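Local coordinates for protein globin III, extracellular (Lumbricus terrestris, PDB 1X9F) that binds haem and probably carries oxygen as one globin subunit of the giant extracellular erythrocruorin of the earthworm, at residues K17-L22 with T122-V127. Sequence-based numbering, arbitrary orientation.
Sequences KQWDIL and TGLPQV
Trp19 and Leu124 meet with the indole presented edge-on: the methyl CD2 of Leu124 lies close to the plane of the ring, 3.8 Å from CZ3, and so touches the rim of the six-membered ring. The two side chains run obliquely to one another. The first torsion of Trp19 sets CG anti to the backbone N (chi1 177°), and with the ring turned about the next bond (chi2 -110°) the benzo edge reaches Leu124, although the bond leaving the backbone does not head straight for 122-127. Three residues on, Leu22 and Val127 form the second apolar pair, their side chains crossing at about a right angle. The methyl CG2 of Val127 sits against the fork of Leu22, 3.9 Å from both CD1 and CD2. In the all-helical globin fold the C-terminal part of helix 9-20, running on to Leu22, packs here against the C-terminal part of helix 110-127, itself kinked near Pro125. Helix 65-83 supplies Leu75, Leu78 and Ile82 around the indole, whose NE1 is hydrogen-bonded to Asp79 OD2, a bond that helps hold the turn of the ring. The side chain of Trp19 is about 9 Å from a haem, but the contact itself is plain hydrocarbon packing, with 146 Å² buried between the segments. Leu8 of the neighbouring hemoglobin chain d1 packs on both Leu22 and Val127, extending this apolar patch into the subunit interface.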
ATOM      1  N   LYS C  17       1.211 -19.006 -17.808  1.00 28.39           N
ATOM      2  CA  LYS C  17       0.654 -18.294 -16.673  1.00 27.11           C
ATOM      3  C   LYS C  17      -0.575 -17.510 -17.110  1.00 27.05           C
ATOM      4  O   LYS C  17      -1.611 -17.531 -16.433  1.00 28.54           O
ATOM      5  CB  LYS C  17       1.712 -17.354 -16.092  1.00 28.96           C
ATOM      6  CG  LYS C  17       1.272 -16.612 -14.841  1.00 40.20           C
ATOM      7  CD  LYS C  17       2.250 -15.507 -14.474  1.00 49.36           C
ATOM      8  CE  LYS C  17       3.509 -16.055 -13.809  1.00 58.71           C
ATOM      9  NZ  LYS C  17       4.476 -14.962 -13.500  1.00 64.03           N
ATOM     10  N   GLN C  18      -0.469 -16.835 -18.251  1.00 25.99           N
ATOM     11  CA  GLN C  18      -1.569 -16.012 -18.739  1.00 24.95           C
ATOM     12  C   GLN C  18      -2.769 -16.830 -19.201  1.00 24.75           C
ATOM     13  O   GLN C  18      -3.912 -16.473 -18.923  1.00 24.33           O
ATOM     14  CB  GLN C  18      -1.091 -15.057 -19.830  1.00 21.55           C
ATOM     15  CG  GLN C  18      -0.293 -13.900 -19.261  1.00 21.11           C
ATOM     16  CD  GLN C  18       0.329 -13.000 -20.312  1.00 21.59           C
ATOM     17  OE1 GLN C  18       0.907 -11.970 -19.974  1.00 26.71           O
ATOM     18  NE2 GLN C  18       0.226 -13.380 -21.576  1.00 21.84           N
ATOM     19  N   TRP C  19      -2.499 -17.928 -19.896  1.00 25.82           N
ATOM     20  CA  TRP C  19      -3.538 -18.839 -20.360  1.00 26.78           C
ATOM     21  C   TRP C  19      -4.299 -19.457 -19.194  1.00 28.75           C
ATOM     22  O   TRP C  19      -5.524 -19.584 -19.231  1.00 28.05           O
ATOM     23  CB  TRP C  19      -2.865 -19.928 -21.174  1.00 25.40           C
ATOM     24  CG  TRP C  19      -3.725 -21.022 -21.701  1.00 25.04           C
ATOM     25  CD1 TRP C  19      -3.722 -22.319 -21.291  1.00 21.99           C
ATOM     26  CD2 TRP C  19      -4.660 -20.947 -22.788  1.00 23.26           C
ATOM     27  NE1 TRP C  19      -4.603 -23.059 -22.048  1.00 24.90           N
ATOM     28  CE2 TRP C  19      -5.190 -22.242 -22.976  1.00 22.92           C
ATOM     29  CE3 TRP C  19      -5.107 -19.912 -23.625  1.00 22.86           C
ATOM     30  CZ2 TRP C  19      -6.151 -22.528 -23.949  1.00 24.57           C
ATOM     31  CZ3 TRP C  19      -6.056 -20.198 -24.596  1.00 21.21           C
ATOM     32  CH2 TRP C  19      -6.569 -21.496 -24.748  1.00 26.31           C
ATOM     33  N   ASP C  20      -3.553 -19.829 -18.158  1.00 33.00           N
ATOM     34  CA  ASP C  20      -4.094 -20.488 -16.980  1.00 39.18           C
ATOM     35  C   ASP C  20      -5.197 -19.702 -16.290  1.00 41.52           C
ATOM     36  O   ASP C  20      -6.124 -20.285 -15.724  1.00 42.33           O
ATOM     37  CB  ASP C  20      -2.976 -20.727 -15.982  1.00 39.43           C
ATOM     38  CG  ASP C  20      -2.912 -22.151 -15.552  1.00 49.01           C
ATOM     39  OD1 ASP C  20      -3.395 -22.456 -14.438  1.00 58.35           O
ATOM     40  OD2 ASP C  20      -2.431 -23.053 -16.276  1.00 56.82           O
ATOM     41  N   ILE C  21      -5.068 -18.378 -16.317  1.00 40.56           N
ATOM     42  CA  ILE C  21      -6.113 -17.490 -15.837  1.00 40.28           C
ATOM     43  C   ILE C  21      -7.506 -17.858 -16.383  1.00 39.78           C
ATOM     44  O   ILE C  21      -8.481 -17.828 -15.634  1.00 40.84           O
ATOM     45  CB  ILE C  21      -5.712 -16.005 -16.089  1.00 40.48           C
ATOM     46  CG1 ILE C  21      -4.824 -15.500 -14.942  1.00 39.85           C
ATOM     47  CG2 ILE C  21      -6.950 -15.104 -16.233  1.00 39.59           C
ATOM     48  CD1 ILE C  21      -3.810 -14.398 -15.349  1.00 48.82           C
ATOM     49  N   LEU C  22      -7.607 -18.239 -17.656  1.00 38.15           N
ATOM     50  CA  LEU C  22      -8.916 -18.607 -18.211  1.00 41.25           C
ATOM     51  C   LEU C  22      -9.645 -19.718 -17.470  1.00 43.61           C
ATOM     52  O   LEU C  22     -10.877 -19.779 -17.514  1.00 46.49           O
ATOM     53  CB  LEU C  22      -8.807 -19.009 -19.685  1.00 39.30           C
ATOM     54  CG  LEU C  22      -8.886 -17.804 -20.627  1.00 37.68           C
ATOM     55  CD1 LEU C  22      -8.798 -18.268 -22.059  1.00 35.84           C
ATOM     56  CD2 LEU C  22     -10.156 -16.990 -20.404  1.00 39.67           C
ATOM     57  N   THR C 122      -6.024 -11.547 -31.910  1.00 25.14           N
ATOM     58  CA  THR C 122      -7.008 -10.508 -31.647  1.00 24.61           C
ATOM     59  C   THR C 122      -7.928 -10.898 -30.489  1.00 25.29           C
ATOM     60  O   THR C 122      -8.207 -10.083 -29.607  1.00 25.32           O
ATOM     61  CB  THR C 122      -7.809 -10.227 -32.933  1.00 25.03           C
ATOM     62  OG1 THR C 122      -6.914  -9.722 -33.936  1.00 22.89           O
ATOM     63  CG2 THR C 122      -8.813  -9.079 -32.736  1.00 22.15           C
ATOM     64  N   GLY C 123      -8.378 -12.149 -30.486  1.00 25.20           N
ATOM     65  CA  GLY C 123      -9.361 -12.614 -29.514  1.00 24.98           C
ATOM     66  C   GLY C 123      -8.841 -12.823 -28.106  1.00 25.94           C
ATOM     67  O   GLY C 123      -9.571 -12.605 -27.139  1.00 25.26           O
ATOM     68  N   LEU C 124      -7.590 -13.261 -27.979  1.00 24.81           N
ATOM     69  CA  LEU C 124      -7.040 -13.579 -26.658  1.00 23.60           C
ATOM     70  C   LEU C 124      -7.014 -12.395 -25.677  1.00 24.85           C
ATOM     71  O   LEU C 124      -7.481 -12.548 -24.544  1.00 26.44           O
ATOM     72  CB  LEU C 124      -5.662 -14.248 -26.759  1.00 21.07           C
ATOM     73  CG  LEU C 124      -5.602 -15.714 -27.214  1.00 17.24           C
ATOM     74  CD1 LEU C 124      -4.214 -16.043 -27.730  1.00 11.96           C
ATOM     75  CD2 LEU C 124      -6.010 -16.680 -26.104  1.00 11.44           C
ATOM     76  N   PRO C 125      -6.492 -11.230 -26.075  1.00 23.10           N
ATOM     77  CA  PRO C 125      -6.517 -10.077 -25.176  1.00 21.74           C
ATOM     78  C   PRO C 125      -7.941  -9.683 -24.800  1.00 22.63           C
ATOM     79  O   PRO C 125      -8.140  -9.000 -23.795  1.00 23.78           O
ATOM     80  CB  PRO C 125      -5.851  -8.960 -25.991  1.00 19.52           C
ATOM     81  CG  PRO C 125      -5.856  -9.418 -27.386  1.00 21.66           C
ATOM     82  CD  PRO C 125      -5.834 -10.908 -27.353  1.00 23.80           C
ATOM     83  N   GLN C 126      -8.915 -10.116 -25.598  1.00 22.42           N
ATOM     84  CA  GLN C 126     -10.325  -9.824 -25.328  1.00 23.50           C
ATOM     85  C   GLN C 126     -10.878 -10.653 -24.166  1.00 25.45           C
ATOM     86  O   GLN C 126     -11.890 -10.280 -23.564  1.00 28.79           O
ATOM     87  CB  GLN C 126     -11.180 -10.025 -26.589  1.00 25.02           C
ATOM     88  CG  GLN C 126     -11.016  -8.936 -27.667  1.00 25.07           C
ATOM     89  CD  GLN C 126     -11.790  -9.224 -28.962  1.00 28.40           C
ATOM     90  OE1 GLN C 126     -11.515  -8.616 -29.996  1.00 29.35           O
ATOM     91  NE2 GLN C 126     -12.749 -10.145 -28.903  1.00 30.90           N
ATOM     92  N   VAL C 127     -10.218 -11.765 -23.846  1.00 22.96           N
ATOM     93  CA  VAL C 127     -10.608 -12.559 -22.685  1.00 24.07           C
ATOM     94  C   VAL C 127      -9.591 -12.481 -21.532  1.00 25.60           C
ATOM     95  O   VAL C 127      -9.973 -12.606 -20.366  1.00 27.79           O
ATOM     96  CB  VAL C 127     -10.950 -14.023 -23.060  1.00 23.43           C
ATOM     97  CG1 VAL C 127     -12.061 -14.053 -24.112  1.00 28.38           C
ATOM     98  CG2 VAL C 127      -9.732 -14.782 -23.566  1.00 32.46           C
TER